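PDB 3LP5: putative cell surface hydrolase from Lactobacillus plantarum, which is of unknown specific function but is probably a cell surface hydrolase of the alpha/beta hydrolase superfamily. Local coordinates for residues T2-I8 and Y95-Y101; N85-K89 and Y119-S123. The contacts are given in a common frame with arbitrary orientation. Residue numbers count along the deposited sequence, not the author numbering.

Contact 1 (T2-I8 and Y95-Y101); sequences TRMAPVI and YHFNHFY
P6 lays its ring over one face of F97, a CH-pi contact with CG 3.9 Å from the ring centroid. The p rotamer of F97 (chi1 58°) brings that ring to P6. V7-I8 and H99-Y101 are parallel strands; loops precede them, bent at R3 (phi/psi -75/-38) and N98 (-116/10). CA atoms pair M4 with F97 at 5.4 Å, A5 with F100 at 4.8 Å and V7 with Y101 at 4.7 Å. V7 and Y101 form a parallel beta bridge: Y101 N donates to P6 O at 3.1 Å, and I8 N donates to Y101 O at 2.7 Å. Their side chains share one sheet face, where A5 CB also touches Y101 CE2 at 3.8 Å. I8 CD1 reaches F100 CD1 at 3.7 Å. Before the strands, T2 and N98 clasp each other: T2 N donates to N98 OD1 at 3.0 Å, and N98 N to T2 OG1 at 2.8 Å. T2 CG2 sits over the H96 ring, 3.7 Å from its centroid. M4, all-trans up to SD, makes an oblique Met-aromatic contact, SD 5.2 Å from the Y95 ring centroid. This is the opening of two adjacent parallel strands in the central sheet of an alpha/beta hydrolase fold.

Contact 2 (N85-K89 and Y119-S123); sequences NTAFK and YLKES
Residues 85-89 form part of helix 74-92, with K89 N bonded to N85 O at 2.8 Å. Residues 119-123 follow helix 107-118 and hold a short 3-10 turn at 120-122. In it E122 N bonds to Y119 O at 3.0 Å and S123 N to L120 O at 2.8 Å. The closest CA pairs are N85 with Y119 at 6.5 Å and K89 with S123 at 7.5 Å. N85, F88 and K89 point their CA-to-CB bonds toward the turn.

The polar contacts gather round N85 and E122. N85 is a t rotamer, and its ND2 donates to E122 OE1 at 3.2 Å. K89 NZ forms a salt bridge with the same E122 OE1, at 3.5 Å. One oxygen thus faces two side chains that lie one helical turn apart. E122 reaches them with chi1 m and chi2 t. N85 ND2 lies 3.5 Å from Y119 CB.

A water fills the gap beside this pair. It donates to N85 OD1 at 2.8 Å and to Y119 O at 2.9 Å, and accepts from S123 OG at 2.6 Å. Both ends of the N85 amide are therefore used.

F88, also a t rotamer, makes the apolar contact: its CE2 meets L120 CD1 at 3.9 Å. S123 OG is a polar atom at the ring edge, 3.7 Å from F88 CE2. F115 of helix 107-118 packs against the F88 ring.

The contact joins helix 74-92 to the turn after helix 107-118, just before strand 127-134, within one helical layer on one side of the sheet of an alpha/beta hydrolase fold.

In the fold
The centres of contacts 1 and 2 lie 14 Å apart, and the two touch. Along the chain their segments alternate: 2-8, 85-89, 95-101, then 119-123. Helix 74-92 of contact 2 leads through a short loop, residues 93-98, into strand 99-105 of contact 1. That strand lies between strands 7-10 and 127-134 in the sheet. F88 joins the contacts: its CZ is 3.6 Å from F100 CE2, and its CE1 is 3.9 Å from I8 CD1. L120 CD1 also meets F100 CE2 at 4.1 Å. Helix and turn thus pack on the sheet through one apolar core. The end of strand 99-105 runs into a GxSxG pattern (G104, S106, G108), consistent with a nucleophile elbow.

Contact 1 (T2-I8 and Y95-Y101)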
ATOM      1  N   THR A   2     -21.024  -5.289  -3.685  1.00 32.24           N
ATOM      2  CA  THR A   2     -21.284  -5.764  -2.313  1.00 30.84           C
ATOM      3  C   THR A   2     -21.204  -4.654  -1.257  1.00 30.61           C
ATOM      4  O   THR A   2     -20.596  -3.605  -1.490  1.00 29.64           O
ATOM      5  CB  THR A   2     -20.264  -6.839  -1.890  1.00 30.94           C
ATOM      6  OG1 THR A   2     -18.927  -6.277  -1.989  1.00 28.43           O
ATOM      7  CG2 THR A   2     -20.418  -8.097  -2.768  1.00 29.09           C
ATOM      8  N   ARG A   3     -21.812  -4.900  -0.097  1.00 29.90           N
ATOM      9  CA  ARG A   3     -21.813  -3.897   0.963  1.00 29.15           C
ATOM     10  C   ARG A   3     -20.481  -3.784   1.674  1.00 26.19           C
ATOM     11  O   ARG A   3     -20.094  -2.681   2.025  1.00 24.91           O
ATOM     12  CB  ARG A   3     -22.964  -4.109   1.950  1.00 29.51           C
ATOM     13  CG  ARG A   3     -24.254  -3.482   1.429  1.00 36.36           C
ATOM     14  CD  ARG A   3     -24.524  -1.996   1.871  1.00 42.82           C
ATOM     15  NE  ARG A   3     -25.897  -1.635   1.488  1.00 46.71           N
ATOM     16  CZ  ARG A   3     -27.011  -2.098   2.083  1.00 49.82           C
ATOM     17  NH1 ARG A   3     -26.951  -2.932   3.124  1.00 50.54           N
ATOM     18  NH2 ARG A   3     -28.205  -1.721   1.642  1.00 50.30           N
ATOM     19  N   MET A   4     -19.798  -4.908   1.905  1.00 24.13           N
ATOM     20  CA  MET A   4     -18.447  -4.868   2.501  1.00 22.14           C
ATOM     21  C   MET A   4     -17.428  -4.498   1.428  1.00 20.90           C
ATOM     22  O   MET A   4     -17.442  -5.109   0.323  1.00 19.83           O
ATOM     23  CB  MET A   4     -18.042  -6.203   3.175  1.00 22.19           C
ATOM     24  CG  MET A   4     -16.687  -6.170   3.915  1.00 22.18           C
ATOM     25  SD  MET A   4     -15.969  -7.793   4.411  1.00 22.66           S
ATOM     26  CE  MET A   4     -16.178  -8.649   2.886  1.00 27.39           C
ATOM     27  N   ALA A   5     -16.614  -3.468   1.714  1.00 17.77           N
ATOM     28  CA  ALA A   5     -15.384  -3.216   0.960  1.00 16.06           C
ATOM     29  C   ALA A   5     -14.223  -2.952   1.912  1.00 14.50           C
ATOM     30  O   ALA A   5     -14.083  -1.868   2.442  1.00 15.16           O
ATOM     31  CB  ALA A   5     -15.550  -2.061  -0.058  1.00 16.95           C
ATOM     32  N   PRO A   6     -13.371  -3.950   2.122  1.00 13.36           N
ATOM     33  CA  PRO A   6     -12.359  -3.864   3.162  1.00 12.96           C
ATOM     34  C   PRO A   6     -11.219  -2.957   2.682  1.00 13.12           C
ATOM     35  O   PRO A   6     -11.119  -2.717   1.494  1.00 12.12           O
ATOM     36  CB  PRO A   6     -11.917  -5.297   3.331  1.00 14.01           C
ATOM     37  CG  PRO A   6     -12.147  -5.933   1.957  1.00 13.27           C
ATOM     38  CD  PRO A   6     -13.323  -5.210   1.362  1.00 13.08           C
ATOM     39  N   VAL A   7     -10.479  -2.350   3.609  1.00 11.89           N
ATOM     40  CA  VAL A   7      -9.254  -1.671   3.243  1.00 12.13           C
ATOM     41  C   VAL A   7      -8.104  -2.659   3.613  1.00 11.95           C
ATOM     42  O   VAL A   7      -7.849  -2.911   4.817  1.00 13.54           O
ATOM     43  CB  VAL A   7      -9.073  -0.403   4.037  1.00 11.92           C
ATOM     44  CG1 VAL A   7      -7.806   0.349   3.573  1.00 11.17           C
ATOM     45  CG2 VAL A   7     -10.286   0.459   3.919  1.00 15.51           C
ATOM     46  N   ILE A   8      -7.439  -3.236   2.614  1.00 10.90           N
ATOM     47  CA  ILE A   8      -6.378  -4.244   2.858  1.00 11.68           C
ATOM     48  C   ILE A   8      -4.974  -3.615   2.894  1.00 12.74           C
ATOM     49  O   ILE A   8      -4.608  -2.937   1.970  1.00 11.97           O
ATOM     50  CB  ILE A   8      -6.470  -5.397   1.825  1.00 12.34           C
ATOM     51  CG1 ILE A   8      -7.920  -5.935   1.822  1.00 12.10           C
ATOM     52  CG2 ILE A   8      -5.465  -6.515   2.182  1.00  9.35           C
ATOM     53  CD1 ILE A   8      -8.324  -6.958   0.671  1.00 11.96           C
ATOM     54  N   TYR A  95     -15.207 -14.243   3.134  1.00 15.12           N
ATOM     55  CA  TYR A  95     -16.035 -13.056   3.138  1.00 16.42           C
ATOM     56  C   TYR A  95     -16.478 -12.700   1.747  1.00 16.99           C
ATOM     57  O   TYR A  95     -15.728 -12.802   0.790  1.00 17.47           O
ATOM     58  CB  TYR A  95     -15.256 -11.874   3.731  1.00 16.34           C
ATOM     59  CG  TYR A  95     -14.778 -12.120   5.138  1.00 18.03           C
ATOM     60  CD1 TYR A  95     -15.618 -11.955   6.213  1.00 20.53           C
ATOM     61  CD2 TYR A  95     -13.447 -12.477   5.394  1.00 21.95           C
ATOM     62  CE1 TYR A  95     -15.184 -12.157   7.532  1.00 22.32           C
ATOM     63  CE2 TYR A  95     -12.997 -12.700   6.721  1.00 23.15           C
ATOM     64  CZ  TYR A  95     -13.874 -12.542   7.776  1.00 25.08           C
ATOM     65  OH  TYR A  95     -13.435 -12.752   9.075  1.00 28.37           O
ATOM     66  N   HIS A  96     -17.686 -12.206   1.643  1.00 18.35           N
ATOM     67  CA  HIS A  96     -18.190 -11.805   0.362  1.00 19.59           C
ATOM     68  C   HIS A  96     -17.941 -10.270   0.154  1.00 18.51           C
ATOM     69  O   HIS A  96     -18.700  -9.397   0.644  1.00 17.39           O
ATOM     70  CB  HIS A  96     -19.664 -12.198   0.328  1.00 21.67           C
ATOM     71  CG  HIS A  96     -20.350 -11.908  -0.968  1.00 29.55           C
ATOM     72  ND1 HIS A  96     -21.691 -11.559  -1.038  1.00 35.86           N
ATOM     73  CD2 HIS A  96     -19.875 -11.856  -2.241  1.00 35.75           C
ATOM     74  CE1 HIS A  96     -22.019 -11.334  -2.301  1.00 37.76           C
ATOM     75  NE2 HIS A  96     -20.937 -11.513  -3.051  1.00 40.37           N
ATOM     76  N   PHE A  97     -16.870  -9.933  -0.536  1.00 16.74           N
ATOM     77  CA  PHE A  97     -16.683  -8.557  -0.957  1.00 16.69           C
ATOM     78  C   PHE A  97     -16.310  -8.594  -2.414  1.00 16.90           C
ATOM     79  O   PHE A  97     -15.565  -9.494  -2.824  1.00 17.54           O
ATOM     80  CB  PHE A  97     -15.642  -7.846  -0.096  1.00 15.72           C
ATOM     81  CG  PHE A  97     -14.288  -8.509  -0.092  1.00 17.85           C
ATOM     82  CD1 PHE A  97     -13.267  -8.015  -0.895  1.00 16.16           C
ATOM     83  CD2 PHE A  97     -14.020  -9.609   0.742  1.00 17.08           C
ATOM     84  CE1 PHE A  97     -11.990  -8.649  -0.891  1.00 20.99           C
ATOM     85  CE2 PHE A  97     -12.756 -10.237   0.761  1.00 18.21           C
ATOM     86  CZ  PHE A  97     -11.747  -9.762  -0.046  1.00 18.21           C
ATOM     87  N   ASN A  98     -16.829  -7.680  -3.223  1.00 15.83           N
ATOM     88  CA  ASN A  98     -16.372  -7.689  -4.608  1.00 16.88           C
ATOM     89  C   ASN A  98     -15.627  -6.437  -5.026  1.00 15.50           C
ATOM     90  O   ASN A  98     -15.334  -6.263  -6.190  1.00 15.79           O
ATOM     91  CB  ASN A  98     -17.459  -8.131  -5.601  1.00 16.44           C
ATOM     92  CG  ASN A  98     -18.543  -7.099  -5.747  1.00 20.85           C
ATOM     93  OD1 ASN A  98     -18.485  -6.022  -5.133  1.00 21.77           O
ATOM     94  ND2 ASN A  98     -19.549  -7.407  -6.556  1.00 22.48           N
ATOM     95  N   HIS A  99     -15.305  -5.604  -4.051  1.00 14.86           N
ATOM     96  CA  HIS A  99     -14.607  -4.328  -4.243  1.00 16.63           C
ATOM     97  C   HIS A  99     -13.693  -4.192  -3.010  1.00 15.32           C
ATOM     98  O   HIS A  99     -14.096  -4.648  -1.916  1.00 15.16           O
ATOM     99  CB  HIS A  99     -15.608  -3.126  -4.300  1.00 18.12           C
ATOM    100  CG  HIS A  99     -16.236  -2.918  -5.650  1.00 25.27           C
ATOM    101  ND1 HIS A  99     -17.465  -3.459  -6.000  1.00 29.70           N
ATOM    102  CD2 HIS A  99     -15.811  -2.224  -6.740  1.00 29.33           C
ATOM    103  CE1 HIS A  99     -17.762  -3.111  -7.246  1.00 32.15           C
ATOM    104  NE2 HIS A  99     -16.777  -2.356  -7.714  1.00 33.45           N
ATOM    105  N   PHE A 100     -12.479  -3.636  -3.172  1.00 12.92           N
ATOM    106  CA  PHE A 100     -11.626  -3.357  -2.008  1.00 12.47           C
ATOM    107  C   PHE A 100     -10.677  -2.179  -2.296  1.00 12.02           C
ATOM    108  O   PHE A 100     -10.561  -1.707  -3.441  1.00 12.64           O
ATOM    109  CB  PHE A 100     -10.816  -4.620  -1.569  1.00 12.05           C
ATOM    110  CG  PHE A 100      -9.766  -5.038  -2.560  1.00 12.50           C
ATOM    111  CD1 PHE A 100      -8.454  -4.768  -2.340  1.00 12.24           C
ATOM    112  CD2 PHE A 100     -10.130  -5.712  -3.741  1.00 15.86           C
ATOM    113  CE1 PHE A 100      -7.452  -5.159  -3.247  1.00 13.47           C
ATOM    114  CE2 PHE A 100      -9.134  -6.097  -4.702  1.00 15.52           C
ATOM    115  CZ  PHE A 100      -7.800  -5.833  -4.456  1.00 13.08           C
ATOM    116  N   TYR A 101     -10.087  -1.641  -1.236  1.00 10.41           N
ATOM    117  CA  TYR A 101      -9.022  -0.667  -1.344  1.00 13.33           C
ATOM    118  C   TYR A 101      -7.724  -1.248  -0.757  1.00 12.71           C
ATOM    119  O   TYR A 101      -7.717  -2.086   0.172  1.00 11.57           O
ATOM    120  CB  TYR A 101      -9.382   0.617  -0.602  1.00 14.72           C
ATOM    121  CG  TYR A 101     -10.827   1.006  -0.781  1.00 17.02           C
ATOM    122  CD1 TYR A 101     -11.203   1.755  -1.864  1.00 19.45           C
ATOM    123  CD2 TYR A 101     -11.822   0.517   0.073  1.00 21.54           C
ATOM    124  CE1 TYR A 101     -12.491   2.113  -2.068  1.00 21.05           C
ATOM    125  CE2 TYR A 101     -13.161   0.860  -0.128  1.00 23.15           C
ATOM    126  CZ  TYR A 101     -13.482   1.671  -1.211  1.00 25.29           C
ATOM    127  OH  TYR A 101     -14.781   2.075  -1.475  1.00 26.07           O
TER

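Contact 2 (N85-K89 and Y119-S123)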
ATOM      1  N   ASN A  85      -1.369 -13.220  -2.420  1.00 11.05           N
ATOM      2  CA  ASN A  85      -2.404 -13.898  -3.191  1.00 11.63           C
ATOM      3  C   ASN A  85      -2.971 -15.077  -2.379  1.00 11.99           C
ATOM      4  O   ASN A  85      -4.208 -15.289  -2.353  1.00 12.62           O
ATOM      5  CB  ASN A  85      -1.758 -14.401  -4.475  1.00 10.31           C
ATOM      6  CG  ASN A  85      -2.769 -14.881  -5.500  1.00 12.56           C
ATOM      7  OD1 ASN A  85      -3.964 -14.547  -5.454  1.00  9.62           O
ATOM      8  ND2 ASN A  85      -2.297 -15.698  -6.411  1.00 14.53           N
ATOM      9  N   THR A  86      -2.096 -15.814  -1.669  1.00 11.57           N
ATOM     10  CA  THR A  86      -2.617 -16.861  -0.783  1.00 12.64           C
ATOM     11  C   THR A  86      -3.577 -16.296   0.261  1.00 11.74           C
ATOM     12  O   THR A  86      -4.582 -16.868   0.515  1.00 12.17           O
ATOM     13  CB  THR A  86      -1.453 -17.611  -0.066  1.00 14.02           C
ATOM     14  OG1 THR A  86      -0.618 -18.153  -1.084  1.00 14.21           O
ATOM     15  CG2 THR A  86      -1.959 -18.769   0.838  1.00 14.48           C
ATOM     16  N   ALA A  87      -3.245 -15.159   0.882  1.00 11.96           N
ATOM     17  CA  ALA A  87      -4.060 -14.629   1.920  1.00 10.90           C
ATOM     18  C   ALA A  87      -5.327 -14.034   1.278  1.00 11.62           C
ATOM     19  O   ALA A  87      -6.429 -14.198   1.766  1.00 11.29           O
ATOM     20  CB  ALA A  87      -3.276 -13.540   2.734  1.00  9.29           C
ATOM     21  N   PHE A  88      -5.162 -13.381   0.148  1.00 11.92           N
ATOM     22  CA  PHE A  88      -6.292 -12.751  -0.511  1.00 13.88           C
ATOM     23  C   PHE A  88      -7.300 -13.833  -0.867  1.00 14.13           C
ATOM     24  O   PHE A  88      -8.485 -13.687  -0.639  1.00 13.30           O
ATOM     25  CB  PHE A  88      -5.800 -12.019  -1.772  1.00 13.08           C
ATOM     26  CG  PHE A  88      -6.843 -11.202  -2.439  1.00 15.24           C
ATOM     27  CD1 PHE A  88      -7.154  -9.927  -1.943  1.00 13.53           C
ATOM     28  CD2 PHE A  88      -7.494 -11.679  -3.563  1.00 14.80           C
ATOM     29  CE1 PHE A  88      -8.111  -9.105  -2.572  1.00 14.29           C
ATOM     30  CE2 PHE A  88      -8.490 -10.893  -4.191  1.00 17.09           C
ATOM     31  CZ  PHE A  88      -8.793  -9.583  -3.688  1.00 15.07           C
ATOM     32  N   LYS A  89      -6.829 -14.949  -1.423  1.00 16.62           N
ATOM     33  CA  LYS A  89      -7.772 -16.016  -1.768  1.00 16.85           C
ATOM     34  C   LYS A  89      -8.454 -16.603  -0.569  1.00 16.35           C
ATOM     35  O   LYS A  89      -9.620 -16.887  -0.642  1.00 16.21           O
ATOM     36  CB  LYS A  89      -7.151 -17.101  -2.654  1.00 17.76           C
ATOM     37  CG  LYS A  89      -6.879 -16.550  -4.038  1.00 21.62           C
ATOM     38  CD  LYS A  89      -6.646 -17.653  -5.002  1.00 28.03           C
ATOM     39  CE  LYS A  89      -5.416 -18.395  -4.610  1.00 32.45           C
ATOM     40  NZ  LYS A  89      -4.960 -19.252  -5.730  1.00 35.57           N
ATOM     41  N   TYR A 119      -1.666 -11.470 -10.270  1.00 10.74           N
ATOM     42  CA  TYR A 119      -2.436 -12.468  -9.521  1.00 10.70           C
ATOM     43  C   TYR A 119      -3.875 -12.084  -9.257  1.00 10.69           C
ATOM     44  O   TYR A 119      -4.723 -12.948  -9.007  1.00 11.56           O
ATOM     45  CB  TYR A 119      -1.722 -12.780  -8.192  1.00  9.81           C
ATOM     46  CG  TYR A 119      -0.302 -13.268  -8.393  1.00 11.32           C
ATOM     47  CD1 TYR A 119      -0.004 -14.158  -9.413  1.00 10.76           C
ATOM     48  CD2 TYR A 119       0.755 -12.812  -7.549  1.00 10.79           C
ATOM     49  CE1 TYR A 119       1.326 -14.579  -9.634  1.00 13.10           C
ATOM     50  CE2 TYR A 119       2.062 -13.246  -7.759  1.00 11.92           C
ATOM     51  CZ  TYR A 119       2.323 -14.130  -8.786  1.00 14.30           C
ATOM     52  OH  TYR A 119       3.585 -14.620  -8.962  1.00 20.28           O
ATOM     53  N   LEU A 120      -4.177 -10.802  -9.285  1.00 10.69           N
ATOM     54  CA  LEU A 120      -5.586 -10.425  -9.011  1.00 11.64           C
ATOM     55  C   LEU A 120      -6.579 -11.016 -10.058  1.00 12.98           C
ATOM     56  O   LEU A 120      -7.704 -11.432  -9.686  1.00 14.12           O
ATOM     57  CB  LEU A 120      -5.748  -8.899  -8.856  1.00 11.59           C
ATOM     58  CG  LEU A 120      -7.201  -8.410  -8.749  1.00 13.34           C
ATOM     59  CD1 LEU A 120      -7.792  -8.852  -7.428  1.00 14.89           C
ATOM     60  CD2 LEU A 120      -7.339  -6.908  -8.950  1.00 14.60           C
ATOM     61  N   LYS A 121      -6.182 -11.070 -11.333  1.00 13.69           N
ATOM     62  CA  LYS A 121      -7.002 -11.750 -12.373  1.00 15.42           C
ATOM     63  C   LYS A 121      -7.423 -13.192 -11.988  1.00 16.27           C
ATOM     64  O   LYS A 121      -8.255 -13.735 -12.654  1.00 18.07           O
ATOM     65  CB  LYS A 121      -6.270 -11.800 -13.711  1.00 14.64           C
ATOM     66  CG  LYS A 121      -5.032 -12.724 -13.681  1.00 15.67           C
ATOM     67  CD  LYS A 121      -4.364 -12.705 -15.039  1.00 25.36           C
ATOM     68  CE  LYS A 121      -2.852 -12.913 -14.977  1.00 27.31           C
ATOM     69  NZ  LYS A 121      -2.512 -13.544 -16.260  1.00 27.40           N
ATOM     70  N   GLU A 122      -6.861 -13.805 -10.938  1.00 16.67           N
ATOM     71  CA  GLU A 122      -7.286 -15.159 -10.545  1.00 17.14           C
ATOM     72  C   GLU A 122      -8.553 -15.120  -9.737  1.00 17.16           C
ATOM     73  O   GLU A 122      -9.167 -16.163  -9.575  1.00 15.06           O
ATOM     74  CB  GLU A 122      -6.216 -15.931  -9.734  1.00 18.54           C
ATOM     75  CG  GLU A 122      -4.900 -16.202 -10.501  1.00 20.46           C
ATOM     76  CD  GLU A 122      -3.771 -16.800  -9.633  1.00 26.27           C
ATOM     77  OE1 GLU A 122      -4.013 -17.343  -8.526  1.00 23.17           O
ATOM     78  OE2 GLU A 122      -2.614 -16.742 -10.091  1.00 29.97           O
ATOM     79  N   SER A 123      -8.923 -13.938  -9.200  1.00 17.13           N
ATOM     80  CA  SER A 123     -10.204 -13.739  -8.506  1.00 17.92           C
ATOM     81  C   SER A 123     -10.978 -12.723  -9.346  1.00 18.59           C
ATOM     82  O   SER A 123     -11.117 -11.560  -8.938  1.00 17.95           O
ATOM     83  CB  SER A 123     -10.004 -13.176  -7.089  1.00 17.32           C
ATOM     84  OG  SER A 123      -8.923 -13.783  -6.426  1.00 20.05           O
TER
HETATM   85  O   HOH W   1      -6.326 -13.529  -6.666  1.00 11.63           O